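Local coordinates for protein putative metal-dependent phosphoesterase (Bifidobacterium adolescentis, PDB 3O0F) that hydrolyses phosphoesters with the help of bound metal ions, and binds adenosine monophosphate beside a cluster of iron and zinc ions, at residues A[49-53]-A[141-145]; A[86-92]-A[197-203]; A[113-117]-A[176-180]; A[185-189]-A[221-227]. One frame throughout, in Å; residues are numbered along the deposited sequence. Where two conformers were deposited one is given.

Contact 1 (A[49-53]-A[141-145]); sequences DHDTT and RTTIG. With ZN (zinc ion), chain C; EDO (1,2-ethanediol), chain H.
Two loops meet here, neither with regular helix or strand, and only about 150 Å² is buried between them. The closest CA pair is His50 and Thr143, 6.4 Å apart. The backbone is mostly extended, but Asp51 has positive phi (53/39), which kinks 49-53.

One direct hydrogen bond joins the loops: Thr143 OG1 donates to His50 O at 2.8 Å, with Thr143 chi1 in m. Water 1 makes a second link. It donates to Thr143 OG1 (2.8 Å) and Arg141 O (2.6 Å), and it is hydrogen-bonded to Thr52 OG1 (2.9 Å), which also bonds to Ala54.

Thr143 CG2 lies 4.1 Å from His50 CB and 4.2 Å from Asp51 CB.

The metal bond is His50 NE2 to zinc, 2.1 Å, with His50 chi1 in m. Asp25 and His263 also bind this zinc, in the metal centre of a PHP domain. A 1,2-ethanediol lies over one face of the His50 ring and donates from O2 to Thr143 O (2.7 Å). Gly145 touches AMP.

Loop 49-53 follows strand 44-47 and borders strand 70-80, where Asp51 hydrogen-bonds Thr77. Helix 97-124 touches both loops: Asp51 forms a salt bridge with Arg110, and Thr143 packs on Arg107.

Contact 2 (A[86-92]-A[197-203]); sequences HMLAFQY and GVVVAAH. With FE (Fe (III) ion), chain D.
Strands 86-90 and 198-201 run antiparallel, at 154° with axes 4.6 Å apart. Leu88-Val200 and Phe90-Val198 are hydrogen-bonded pairs. Met87-Ala201 and Ala89-Val199 are non-hydrogen-bonded pairs. The ladder bonds are Leu88 N to Val200 O and Val200 N to Leu88 O (both 2.8 Å), Phe90 N to Val198 O (2.8 Å) and Val198 N to Phe90 O (2.9 Å). Ala202 N to His86 O (2.9 Å) extends it.

On the face of Met87 and Ala89, selenomethionine Met87 (chi1 and chi2 both m) curls over the neighbouring strand. Its CE fills the hollow between Val199 CG2 (3.5 Å) and Ala201 (CA 3.3 Å, CB 3.9 Å), and lies 3.1 Å from Val200 O. Helix 185-194 covers this face through Val188 and Val192.

On the other face, Leu88 CB meets Val200 CB at 4.2 Å, and Leu88 CG meets Ala202 CB at 4.0 Å. Val200 CG2 lies at the edge of the Phe90 ring, 4.5 Å from CE2. At the far end Tyr92 CB comes within 3.6 Å of Gly197 CA; a CB on Gly197 would clash.

Water 2 accepts from His86 N (3.0 Å) and donates to Ala202 O (2.7 Å). His86 ND1 (2.4 Å) and His203 NE2 (2.3 Å) bind one Fe(III), which also carries water 3 (2.0 Å). Sharing it with Glu75, one histidine on a strand and one just past its antiparallel neighbour form part of the PHP-domain metal centre.

Contact 3 (A[113-117]-A[176-180]); sequences RTKRM and YYIPT. With AMP (adenosine monophosphate), chain B.
A turn of helix 97-124 packs against an irregular, largely extended loop, burying about 400 Å². The closest CA pairs are Arg113-Thr180 (6.2 Å) and Met117-Tyr176 (5.9 Å), so the loop runs against the helix direction.

Arg113 comes first and reaches toward the loop, with chi1 in t. Its NH1 donates to Ile178 O at 2.8 Å and almost linearly (174°). Thr180 OG1 lies over one face of the guanidinium, 3.2 Å from Arg113 CZ. Arg113 CG is 3.5 Å from Pro179 O, and Arg113 CD is 3.7 Å from Ile178 CB. Arg113 NH2 donates to AMP O2P (2.6 Å), and NH1 makes a weak bond to AMP O3P (3.5 Å).

Arg116 follows at the margin. Its CB is 3.8 Å from Ile178 CD1, which lies over one face of its guanidinium.

Selenomethionine Met117 ends the segment, its N bonded to Arg113 O (3.0 Å). Its CG approaches Tyr176 O (3.4 Å) and Ile178 CG1 (3.9 Å), and SE is 3.7 Å from Ile178 N. Ile178 thus packs against Arg113, Arg116 and Met117.

Arg110, Arg146 and Ser163 also hydrogen-bond AMP. The Ile178 carbonyl probably helps orient Arg113 in this arginine-rich AMP pocket, at the phosphate.

Contact 4 (A[185-189]-A[221-227]); sequences THEVI and AMIADGL
Helix 185-189 and helix 221-225 lie side by side, with axes 9.7 Å apart and N-to-C directions 24° from parallel (signed crossing -24°). Strand 198-201 lies between them in the chain; helix 216-225 is the crossover of the beta-alpha-beta unit from strand 198-201 to parallel strand 229-233. The nearest CA atoms are His186 and Asp225, 6.5 Å apart. A Schellman motif ends the second helix: Leu227 N bonds to Met222 O (3.0 Å) and Gly226 N to Ile223 O (3.1 Å). Gly226 has phi/psi 117/15, angles that would jam a CB against the preceding carbonyl.

Ile189 makes the largest contact, with chi1 in m and chi2 in t. Its CD1 lies 3.6 Å from Met222 CB and 4.3 Å from Leu227 CB. Its CG2 is 3.8 Å from Asp225 CB and 3.5 Å from Asp225 O. Thr185 OG1 is 4.1 Å from the CG of selenomethionine Met222, and is hydrogen-bonded to Asp80. Met222 and Leu227 also pack on Met87 of strand 83-90, joining the pair to the sheet.

At the margin His186 CE1 is 4.4 Å from Ala221 CB. With chi1 in m on both residues, His186 ND1 donates to Asp225 OD2 at 2.7 Å.

Overall arrangement
From the N terminus, the chain passes 49-53 after strand 44-47, then 86-92 on strand 83-90, and enters helix 97-124 with 113-117. Contact 1 closes first, when 141-145 returns to 49-53. Contact 3 closes next, at 176-180, and crosses contact 1. Then 185-189 opens contact 4. Contact 2 closes at 197-203, so its long loop encloses contact 3 and crosses contacts 1 and 4. Contact 4 closes last, at 221-227. Contacts 1 and 2 meet at the metals, where His50 CE1 lies 4.2 Å from His86 CE1. Contacts 1 and 3 meet near AMP, and contact 4 packs on the sheet of contact 2 through Met87.

Contact 1 (A[49-53]-A[141-145])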
loop_
_atom_site.group_PDB
_atom_site.type_symbol
_atom_site.label_atom_id
_atom_site.label_comp_id
_atom_site.label_asym_id
_atom_site.label_seq_id
_atom_site.Cartn_x
_atom_site.Cartn_y
_atom_site.Cartn_z
ATOM N N ASP A 49 -2.185 -4.676 -1.935
ATOM C CA ASP A 49 -2.305 -3.818 -3.103
ATOM C C ASP A 49 -3.180 -2.564 -2.892
ATOM O O ASP A 49 -4.070 -2.550 -2.042
ATOM C CB ASP A 49 -2.835 -4.617 -4.300
ATOM C CG ASP A 49 -1.798 -5.588 -4.846
ATOM O OD1 ASP A 49 -0.702 -5.099 -5.218
ATOM O OD2 ASP A 49 -2.086 -6.805 -4.891
ATOM N N HIS A 50 -2.919 -1.535 -3.698
ATOM C CA HIS A 50 -3.610 -0.241 -3.618
ATOM C C HIS A 50 -5.085 -0.385 -3.998
ATOM O O HIS A 50 -5.388 -0.891 -5.067
ATOM C CB HIS A 50 -2.966 0.744 -4.590
ATOM C CG HIS A 50 -1.560 1.075 -4.254
ATOM N ND1 HIS A 50 -1.237 2.010 -3.295
ATOM C CD2 HIS A 50 -0.385 0.600 -4.737
ATOM C CE1 HIS A 50 0.075 2.082 -3.188
ATOM N NE2 HIS A 50 0.610 1.260 -4.067
ATOM N N ASP A 51 -5.977 0.021 -3.092
ATOM C CA ASP A 51 -7.425 0.221 -3.368
ATOM C C ASP A 51 -8.160 -0.979 -4.021
ATOM O O ASP A 51 -8.975 -0.806 -4.919
ATOM C CB ASP A 51 -7.582 1.497 -4.196
ATOM C CG ASP A 51 -6.889 2.678 -3.551
ATOM O OD1 ASP A 51 -7.236 2.976 -2.388
ATOM O OD2 ASP A 51 -5.994 3.304 -4.177
ATOM N N THR A 52 -7.814 -2.191 -3.585
ATOM C CA THR A 52 -8.333 -3.409 -4.195
ATOM C C THR A 52 -8.150 -4.644 -3.307
ATOM O O THR A 52 -7.239 -4.706 -2.459
ATOM C CB THR A 52 -7.635 -3.691 -5.562
ATOM O OG1 THR A 52 -8.343 -4.721 -6.277
ATOM C CG2 THR A 52 -6.136 -4.101 -5.359
ATOM N N THR A 53 -9.000 -5.643 -3.565
ATOM C CA THR A 53 -8.802 -7.024 -3.076
ATOM C C THR A 53 -8.654 -7.999 -4.235
ATOM O O THR A 53 -8.820 -9.210 -4.065
ATOM C CB THR A 53 -10.029 -7.469 -2.238
ATOM O OG1 THR A 53 -11.206 -7.413 -3.069
ATOM C CG2 THR A 53 -10.201 -6.545 -1.062
ATOM N N ARG A 141 -8.366 -5.500 -13.673
ATOM C CA ARG A 141 -8.212 -5.920 -12.282
ATOM C C ARG A 141 -6.998 -5.280 -11.589
ATOM O O ARG A 141 -6.766 -5.523 -10.404
ATOM C CB ARG A 141 -8.147 -7.437 -12.180
ATOM C CG ARG A 141 -9.492 -8.128 -12.409
ATOM C CD ARG A 141 -9.463 -9.588 -11.980
ATOM N NE ARG A 141 -8.426 -10.303 -12.717
ATOM C CZ ARG A 141 -7.903 -11.482 -12.374
ATOM N NH1 ARG A 141 -8.322 -12.135 -11.304
ATOM N NH2 ARG A 141 -6.939 -12.014 -13.120
ATOM N N THR A 142 -6.230 -4.493 -12.346
ATOM C CA THR A 142 -5.110 -3.746 -11.830
ATOM C C THR A 142 -5.557 -2.328 -11.465
ATOM O O THR A 142 -6.166 -1.644 -12.263
ATOM C CB THR A 142 -3.950 -3.657 -12.854
ATOM O OG1 THR A 142 -3.353 -4.960 -13.048
ATOM C CG2 THR A 142 -2.875 -2.668 -12.393
ATOM N N THR A 143 -5.237 -1.904 -10.251
ATOM C CA THR A 143 -5.391 -0.510 -9.806
ATOM C C THR A 143 -4.281 0.356 -10.388
ATOM O O THR A 143 -3.112 0.211 -10.022
ATOM C CB THR A 143 -5.280 -0.406 -8.287
ATOM O OG1 THR A 143 -6.281 -1.219 -7.663
ATOM C CG2 THR A 143 -5.427 1.056 -7.821
ATOM N N ILE A 144 -4.659 1.293 -11.264
ATOM C CA ILE A 144 -3.703 2.062 -12.047
ATOM C C ILE A 144 -3.242 3.323 -11.308
ATOM O O ILE A 144 -3.970 3.901 -10.507
ATOM C CB ILE A 144 -4.355 2.510 -13.347
ATOM C CG1 ILE A 144 -3.303 2.813 -14.429
ATOM C CG2 ILE A 144 -5.238 3.745 -13.076
ATOM C CD1 ILE A 144 -3.892 2.972 -15.856
ATOM N N GLY A 145 -2.044 3.790 -11.618
ATOM C CA GLY A 145 -1.598 5.063 -11.090
ATOM C C GLY A 145 -0.331 5.508 -11.779
ATOM O O GLY A 145 -0.008 5.037 -12.869
HETATM ZN ZN ZN C . 2.643 0.789 -4.455
HETATM C C1 EDO H . -0.054 2.998 -7.444
HETATM O O1 EDO H . -0.705 4.201 -7.030
HETATM C C2 EDO H . -0.806 2.361 -8.606
HETATM O O2 EDO H . -1.861 1.561 -8.050
HETATM O O HOH W 1 -7.443 -3.560 -8.777
#

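Contact 2 (A[86-92]-A[197-203])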
loop_
_atom_site.group_PDB
_atom_site.type_symbol
_atom_site.label_atom_id
_atom_site.label_comp_id
_atom_site.label_asym_id
_atom_site.label_seq_id
_atom_site.Cartn_x
_atom_site.Cartn_y
_atom_site.Cartn_z
ATOM N N HIS A 86 -1.570 6.972 3.450
ATOM C CA HIS A 86 -1.867 5.625 3.034
ATOM C C HIS A 86 -2.199 4.793 4.282
ATOM O O HIS A 86 -1.483 4.853 5.294
ATOM C CB HIS A 86 -0.663 5.072 2.263
ATOM C CG HIS A 86 -0.517 5.657 0.885
ATOM N ND1 HIS A 86 0.304 5.116 -0.078
ATOM C CD2 HIS A 86 -1.131 6.715 0.296
ATOM C CE1 HIS A 86 0.216 5.827 -1.188
ATOM N NE2 HIS A 86 -0.652 6.802 -0.990
HETATM N N MSE A 87 -3.311 4.066 4.200
HETATM C CA MSE A 87 -3.824 3.263 5.299
HETATM C C MSE A 87 -3.759 1.804 4.884
HETATM O O MSE A 87 -4.321 1.435 3.866
HETATM C CB MSE A 87 -5.283 3.581 5.537
HETATM C CG MSE A 87 -5.548 5.087 5.712
HETATM SE SE MSE A 87 -5.417 5.708 7.533
HETATM C CE MSE A 87 -4.560 4.251 8.476
ATOM N N LEU A 88 -3.159 0.972 5.712
ATOM C CA LEU A 88 -3.143 -0.465 5.501
ATOM C C LEU A 88 -4.359 -1.042 6.252
ATOM O O LEU A 88 -4.565 -0.723 7.433
ATOM C CB LEU A 88 -1.838 -1.034 6.064
ATOM C CG LEU A 88 -0.528 -0.676 5.368
ATOM C CD1 LEU A 88 0.636 -1.111 6.239
ATOM C CD2 LEU A 88 -0.385 -1.285 3.979
ATOM N N ALA A 89 -5.140 -1.862 5.551
ATOM C CA ALA A 89 -6.384 -2.456 6.053
ATOM C C ALA A 89 -6.257 -3.943 5.928
ATOM O O ALA A 89 -6.002 -4.448 4.844
ATOM C CB ALA A 89 -7.564 -1.993 5.242
ATOM N N PHE A 90 -6.365 -4.649 7.040
ATOM C CA PHE A 90 -6.189 -6.096 7.005
ATOM C C PHE A 90 -7.437 -6.817 7.534
ATOM O O PHE A 90 -8.115 -6.332 8.464
ATOM C CB PHE A 90 -5.019 -6.517 7.887
ATOM C CG PHE A 90 -3.698 -5.963 7.443
ATOM C CD1 PHE A 90 -3.045 -6.505 6.340
ATOM C CD2 PHE A 90 -3.128 -4.904 8.116
ATOM C CE1 PHE A 90 -1.825 -5.958 5.898
ATOM C CE2 PHE A 90 -1.892 -4.386 7.722
ATOM C CZ PHE A 90 -1.259 -4.913 6.607
ATOM N N GLN A 91 -7.656 -7.999 6.980
ATOM C CA GLN A 91 -8.623 -8.970 7.516
ATOM C C GLN A 91 -10.008 -8.391 7.707
ATOM O O GLN A 91 -10.608 -8.499 8.782
ATOM C CB GLN A 91 -8.078 -9.595 8.817
ATOM C CG GLN A 91 -6.743 -10.377 8.584
ATOM C CD GLN A 91 -6.923 -11.639 7.746
ATOM O OE1 GLN A 91 -6.308 -11.787 6.687
ATOM N NE2 GLN A 91 -7.761 -12.568 8.232
ATOM N N TYR A 92 -10.518 -7.770 6.656
ATOM C CA TYR A 92 -11.885 -7.223 6.655
ATOM C C TYR A 92 -12.739 -8.005 5.673
ATOM O O TYR A 92 -12.210 -8.717 4.812
ATOM C CB TYR A 92 -11.877 -5.741 6.314
ATOM C CG TYR A 92 -11.312 -5.427 4.979
ATOM C CD1 TYR A 92 -12.111 -5.403 3.857
ATOM C CD2 TYR A 92 -9.962 -5.148 4.834
ATOM C CE1 TYR A 92 -11.597 -5.102 2.625
ATOM C CE2 TYR A 92 -9.418 -4.858 3.597
ATOM C CZ TYR A 92 -10.233 -4.824 2.503
ATOM O OH TYR A 92 -9.692 -4.539 1.284
ATOM N N GLY A 197 -12.429 -4.952 9.894
ATOM C CA GLY A 197 -10.986 -5.041 9.703
ATOM C C GLY A 197 -10.123 -4.309 10.720
ATOM O O GLY A 197 -10.599 -3.680 11.670
ATOM N N VAL A 198 -8.830 -4.313 10.429
ATOM C CA VAL A 198 -7.803 -3.733 11.261
ATOM C C VAL A 198 -7.129 -2.709 10.379
ATOM O O VAL A 198 -6.719 -2.990 9.242
ATOM C CB VAL A 198 -6.808 -4.820 11.766
ATOM C CG1 VAL A 198 -5.626 -4.222 12.616
ATOM C CG2 VAL A 198 -7.580 -5.876 12.542
ATOM N N VAL A 199 -6.974 -1.515 10.917
ATOM C CA VAL A 199 -6.448 -0.393 10.142
ATOM C C VAL A 199 -5.175 0.194 10.770
ATOM O O VAL A 199 -5.100 0.474 11.977
ATOM C CB VAL A 199 -7.568 0.698 9.852
ATOM C CG1 VAL A 199 -8.136 1.246 11.118
ATOM C CG2 VAL A 199 -6.996 1.803 8.967
ATOM N N VAL A 200 -4.168 0.396 9.931
ATOM C CA VAL A 200 -2.821 0.833 10.375
ATOM C C VAL A 200 -2.392 2.014 9.483
ATOM O O VAL A 200 -2.555 1.929 8.291
ATOM C CB VAL A 200 -1.823 -0.357 10.239
ATOM C CG1 VAL A 200 -0.342 0.094 10.457
ATOM C CG2 VAL A 200 -2.236 -1.544 11.157
ATOM N N ALA A 201 -1.864 3.102 10.054
ATOM C CA ALA A 201 -1.333 4.217 9.259
ATOM C C ALA A 201 0.055 3.782 8.690
ATOM O O ALA A 201 0.944 3.389 9.436
ATOM C CB ALA A 201 -1.212 5.514 10.142
ATOM N N ALA A 202 0.177 3.793 7.361
ATOM C CA ALA A 202 1.399 3.369 6.638
ATOM C C ALA A 202 2.460 4.501 6.594
ATOM O O ALA A 202 2.109 5.665 6.476
ATOM C CB ALA A 202 1.057 2.942 5.202
ATOM N N HIS A 203 3.726 4.119 6.753
ATOM C CA HIS A 203 4.940 4.991 6.710
ATOM C C HIS A 203 4.637 6.460 7.110
ATOM O O HIS A 203 4.832 7.394 6.319
ATOM C CB HIS A 203 5.586 4.897 5.300
ATOM C CG HIS A 203 4.599 4.993 4.169
ATOM N ND1 HIS A 203 3.913 6.160 3.874
ATOM C CD2 HIS A 203 4.174 4.074 3.264
ATOM C CE1 HIS A 203 3.102 5.953 2.846
ATOM N NE2 HIS A 203 3.235 4.694 2.463
HETATM FE FE FE D . 2.247 3.813 0.591
HETATM O O HOH W 2 0.792 7.598 5.188
HETATM O O HOH W 3 3.426 2.214 0.874
#

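Contact 3 (A[113-117]-A[176-180])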
loop_
_atom_site.group_PDB
_atom_site.type_symbol
_atom_site.label_atom_id
_atom_site.label_comp_id
_atom_site.label_asym_id
_atom_site.label_seq_id
_atom_site.Cartn_x
_atom_site.Cartn_y
_atom_site.Cartn_z
ATOM N N ARG A 113 -7.887 10.273 -13.716
ATOM C CA ARG A 113 -6.749 11.121 -13.435
ATOM C C ARG A 113 -5.507 10.721 -14.242
ATOM O O ARG A 113 -4.729 11.575 -14.714
ATOM C CB ARG A 113 -6.424 10.948 -11.949
ATOM C CG ARG A 113 -5.645 12.015 -11.261
ATOM C CD ARG A 113 -4.126 11.814 -11.222
ATOM N NE ARG A 113 -3.652 10.474 -10.959
ATOM C CZ ARG A 113 -2.642 10.153 -10.138
ATOM N NH1 ARG A 113 -1.964 11.051 -9.427
ATOM N NH2 ARG A 113 -2.324 8.884 -10.016
ATOM N N THR A 114 -5.286 9.412 -14.324
ATOM C CA THR A 114 -4.050 8.885 -14.875
ATOM C C THR A 114 -4.106 9.055 -16.397
ATOM O O THR A 114 -3.110 9.399 -17.014
ATOM C CB THR A 114 -3.801 7.431 -14.379
ATOM O OG1 THR A 114 -3.658 7.442 -12.941
ATOM C CG2 THR A 114 -2.516 6.838 -14.973
ATOM N N LYS A 115 -5.296 8.892 -16.970
ATOM C CA LYS A 115 -5.521 9.191 -18.384
ATOM C C LYS A 115 -5.225 10.663 -18.679
ATOM O O LYS A 115 -4.563 10.975 -19.648
ATOM C CB LYS A 115 -6.965 8.905 -18.788
ATOM C CG LYS A 115 -7.301 7.462 -19.023
ATOM C CD LYS A 115 -8.779 7.311 -19.452
ATOM C CE LYS A 115 -9.072 5.930 -20.042
ATOM N NZ LYS A 115 -10.513 5.557 -19.902
ATOM N N ARG A 116 -5.707 11.572 -17.835
ATOM C CA ARG A 116 -5.533 13.011 -18.112
ATOM C C ARG A 116 -4.064 13.375 -18.009
ATOM O O ARG A 116 -3.579 14.159 -18.795
ATOM C CB ARG A 116 -6.396 13.894 -17.198
ATOM C CG ARG A 116 -7.852 14.067 -17.708
ATOM C CD ARG A 116 -8.724 14.953 -16.801
ATOM N NE ARG A 116 -9.015 14.298 -15.516
ATOM C CZ ARG A 116 -8.908 14.862 -14.304
ATOM N NH1 ARG A 116 -8.540 16.144 -14.175
ATOM N NH2 ARG A 116 -9.184 14.135 -13.205
HETATM N N MSE A 117 -3.352 12.753 -17.072
HETATM C CA MSE A 117 -1.899 12.904 -16.986
HETATM C C MSE A 117 -1.176 12.426 -18.215
HETATM O O MSE A 117 -0.244 13.080 -18.645
HETATM C CB MSE A 117 -1.343 12.160 -15.786
HETATM C CG MSE A 117 -1.524 12.920 -14.520
HETATM SE SE MSE A 117 -0.487 12.174 -13.067
HETATM C CE MSE A 117 1.358 12.219 -13.794
ATOM N N TYR A 176 2.909 18.168 -15.014
ATOM C CA TYR A 176 2.018 17.116 -15.514
ATOM C C TYR A 176 1.198 16.493 -14.384
ATOM O O TYR A 176 0.128 15.939 -14.621
ATOM C CB TYR A 176 2.833 16.015 -16.189
ATOM C CG TYR A 176 3.800 16.508 -17.252
ATOM C CD1 TYR A 176 3.336 16.926 -18.496
ATOM C CD2 TYR A 176 5.181 16.542 -17.010
ATOM C CE1 TYR A 176 4.229 17.381 -19.484
ATOM C CE2 TYR A 176 6.078 16.990 -17.984
ATOM C CZ TYR A 176 5.595 17.411 -19.219
ATOM O OH TYR A 176 6.473 17.867 -20.194
ATOM N N TYR A 177 1.713 16.565 -13.163
ATOM C CA TYR A 177 1.045 15.943 -12.014
ATOM C C TYR A 177 -0.393 16.419 -11.805
ATOM O O TYR A 177 -0.665 17.612 -11.834
ATOM C CB TYR A 177 1.851 16.190 -10.745
ATOM C CG TYR A 177 1.242 15.561 -9.524
ATOM C CD1 TYR A 177 1.248 14.178 -9.377
ATOM C CD2 TYR A 177 0.657 16.337 -8.510
ATOM C CE1 TYR A 177 0.712 13.574 -8.278
ATOM C CE2 TYR A 177 0.098 15.728 -7.378
ATOM C CZ TYR A 177 0.123 14.337 -7.284
ATOM O OH TYR A 177 -0.409 13.672 -6.206
ATOM N N ILE A 178 -1.311 15.471 -11.605
ATOM C CA ILE A 178 -2.661 15.748 -11.076
ATOM C C ILE A 178 -2.901 14.899 -9.802
ATOM O O ILE A 178 -2.516 13.742 -9.765
ATOM C CB ILE A 178 -3.742 15.419 -12.113
ATOM C CG1 ILE A 178 -3.440 16.114 -13.450
ATOM C CG2 ILE A 178 -5.114 15.813 -11.573
ATOM C CD1 ILE A 178 -4.422 15.793 -14.563
ATOM N N PRO A 179 -3.476 15.490 -8.734
ATOM C CA PRO A 179 -3.773 14.651 -7.568
ATOM C C PRO A 179 -5.024 13.787 -7.806
ATOM O O PRO A 179 -5.936 14.191 -8.561
ATOM C CB PRO A 179 -3.996 15.679 -6.431
ATOM C CG PRO A 179 -4.383 16.922 -7.086
ATOM C CD PRO A 179 -3.837 16.903 -8.509
ATOM N N THR A 180 -5.072 12.619 -7.193
ATOM C CA THR A 180 -6.285 11.797 -7.281
ATOM C C THR A 180 -7.283 12.208 -6.190
ATOM O O THR A 180 -6.905 12.256 -5.021
ATOM C CB THR A 180 -6.007 10.286 -7.104
ATOM O OG1 THR A 180 -5.038 9.844 -8.053
ATOM C CG2 THR A 180 -7.293 9.501 -7.324
HETATM P P AMP B . -0.201 7.656 -7.379
HETATM O O1P AMP B . -0.930 7.116 -6.203
HETATM O O2P AMP B . -0.864 7.179 -8.645
HETATM O O3P AMP B . 0.058 9.163 -7.338
HETATM O "O5'" AMP B . 1.246 6.960 -7.370
HETATM C "C5'" AMP B . 2.165 7.261 -6.349
HETATM C "C4'" AMP B . 2.676 5.953 -5.828
HETATM O "O4'" AMP B . 3.670 5.354 -6.703
HETATM C "C3'" AMP B . 3.320 6.133 -4.458
HETATM O "O3'" AMP B . 2.455 5.582 -3.473
HETATM C "C2'" AMP B . 4.537 5.244 -4.648
HETATM O "O2'" AMP B . 5.505 4.973 -3.634
HETATM C "C1'" AMP B . 4.343 4.392 -5.894
HETATM N N9 AMP B . 5.612 3.906 -6.469
HETATM C C8 AMP B . 5.793 2.686 -6.978
HETATM N N7 AMP B . 7.057 2.552 -7.433
HETATM C C5 AMP B . 7.703 3.708 -7.212
HETATM C C6 AMP B . 9.059 4.235 -7.446
HETATM N N6 AMP B . 10.036 3.468 -8.030
HETATM N N1 AMP B . 9.288 5.511 -7.076
HETATM C C2 AMP B . 8.363 6.302 -6.506
HETATM N N3 AMP B . 7.114 5.883 -6.258
HETATM C C4 AMP B . 6.739 4.614 -6.575
#

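Contact 4 (A[185-189]-A[221-227])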
loop_
_atom_site.group_PDB
_atom_site.type_symbol
_atom_site.label_atom_id
_atom_site.label_comp_id
_atom_site.label_asym_id
_atom_site.label_seq_id
_atom_site.Cartn_x
_atom_site.Cartn_y
_atom_site.Cartn_z
ATOM N N THR A 185 -9.240 10.173 5.733
ATOM C CA THR A 185 -8.821 9.164 6.709
ATOM C C THR A 185 -9.968 8.804 7.664
ATOM O O THR A 185 -10.103 7.648 8.000
ATOM C CB THR A 185 -7.612 9.616 7.523
ATOM O OG1 THR A 185 -7.878 10.891 8.115
ATOM C CG2 THR A 185 -6.365 9.707 6.618
ATOM N N HIS A 186 -10.807 9.764 8.041
ATOM C CA HIS A 186 -11.938 9.459 8.927
ATOM C C HIS A 186 -12.952 8.525 8.256
ATOM O O HIS A 186 -13.505 7.632 8.905
ATOM C CB HIS A 186 -12.637 10.738 9.384
ATOM C CG HIS A 186 -11.686 11.820 9.797
ATOM N ND1 HIS A 186 -10.736 11.636 10.782
ATOM C CD2 HIS A 186 -11.534 13.091 9.356
ATOM C CE1 HIS A 186 -10.033 12.748 10.923
ATOM N NE2 HIS A 186 -10.496 13.644 10.067
ATOM N N GLU A 187 -13.181 8.731 6.965
ATOM C CA GLU A 187 -14.062 7.868 6.213
ATOM C C GLU A 187 -13.445 6.500 6.029
ATOM O O GLU A 187 -14.130 5.497 6.216
ATOM C CB GLU A 187 -14.425 8.406 4.821
ATOM C CG GLU A 187 -15.406 7.416 4.178
ATOM C CD GLU A 187 -15.881 7.728 2.784
ATOM O OE1 GLU A 187 -15.319 8.636 2.126
ATOM O OE2 GLU A 187 -16.845 7.029 2.369
ATOM N N VAL A 188 -12.179 6.444 5.655
ATOM C CA VAL A 188 -11.477 5.144 5.492
ATOM C C VAL A 188 -11.484 4.333 6.787
ATOM O O VAL A 188 -11.830 3.136 6.793
ATOM C CB VAL A 188 -10.057 5.354 4.953
ATOM C CG1 VAL A 188 -9.192 4.051 5.099
ATOM C CG2 VAL A 188 -10.136 5.831 3.461
ATOM N N ILE A 189 -11.155 4.968 7.902
ATOM C CA ILE A 189 -11.158 4.238 9.170
ATOM C C ILE A 189 -12.545 3.695 9.550
ATOM O O ILE A 189 -12.668 2.531 9.970
ATOM C CB ILE A 189 -10.567 5.045 10.324
ATOM C CG1 ILE A 189 -9.066 5.279 10.093
ATOM C CG2 ILE A 189 -10.759 4.291 11.644
ATOM C CD1 ILE A 189 -8.493 6.359 10.989
ATOM N N ALA A 221 -6.916 12.145 16.445
ATOM C CA ALA A 221 -8.261 12.089 15.873
ATOM C C ALA A 221 -8.525 10.782 15.121
ATOM O O ALA A 221 -9.641 10.207 15.186
ATOM C CB ALA A 221 -8.518 13.295 15.007
HETATM N N MSE A 222 -7.504 10.279 14.435
HETATM C CA MSE A 222 -7.585 8.910 13.852
HETATM C C MSE A 222 -7.651 7.796 14.897
HETATM O O MSE A 222 -8.442 6.841 14.735
HETATM C CB MSE A 222 -6.431 8.652 12.904
HETATM C CG MSE A 222 -6.522 9.509 11.675
HETATM SE SE MSE A 222 -4.787 9.580 10.792
HETATM C CE MSE A 222 -4.625 7.797 10.107
ATOM N N ILE A 223 -6.865 7.924 15.976
ATOM C CA ILE A 223 -6.952 6.985 17.093
ATOM C C ILE A 223 -8.395 6.988 17.650
ATOM O O ILE A 223 -8.977 5.919 17.854
ATOM C CB ILE A 223 -5.897 7.280 18.200
ATOM C CG1 ILE A 223 -4.465 6.968 17.696
ATOM C CG2 ILE A 223 -6.200 6.520 19.506
ATOM C CD1 ILE A 223 -3.295 7.572 18.591
ATOM N N ALA A 224 -8.975 8.177 17.877
ATOM C CA ALA A 224 -10.385 8.285 18.326
ATOM C C ALA A 224 -11.382 7.676 17.315
ATOM O O ALA A 224 -12.415 7.207 17.719
ATOM C CB ALA A 224 -10.750 9.757 18.622
ATOM N N ASP A 225 -11.085 7.720 16.014
ATOM C CA ASP A 225 -11.931 7.128 14.963
ATOM C C ASP A 225 -11.934 5.586 14.989
ATOM O O ASP A 225 -12.814 4.987 14.389
ATOM C CB ASP A 225 -11.456 7.519 13.559
ATOM C CG ASP A 225 -11.587 9.013 13.238
ATOM O OD1 ASP A 225 -12.407 9.735 13.874
ATOM O OD2 ASP A 225 -10.833 9.447 12.306
ATOM N N GLY A 226 -10.935 4.979 15.649
ATOM C CA GLY A 226 -10.688 3.514 15.659
ATOM C C GLY A 226 -9.364 2.998 15.053
ATOM O O GLY A 226 -9.232 1.813 14.817
ATOM N N LEU A 227 -8.367 3.858 14.813
ATOM C CA LEU A 227 -7.063 3.407 14.269
ATOM C C LEU A 227 -6.449 2.338 15.148
ATOM O O LEU A 227 -6.318 2.510 16.357
ATOM C CB LEU A 227 -6.083 4.579 14.081
ATOM C CG LEU A 227 -4.726 4.233 13.457
ATOM C CD1 LEU A 227 -4.869 3.944 11.933
ATOM C CD2 LEU A 227 -3.724 5.402 13.689
#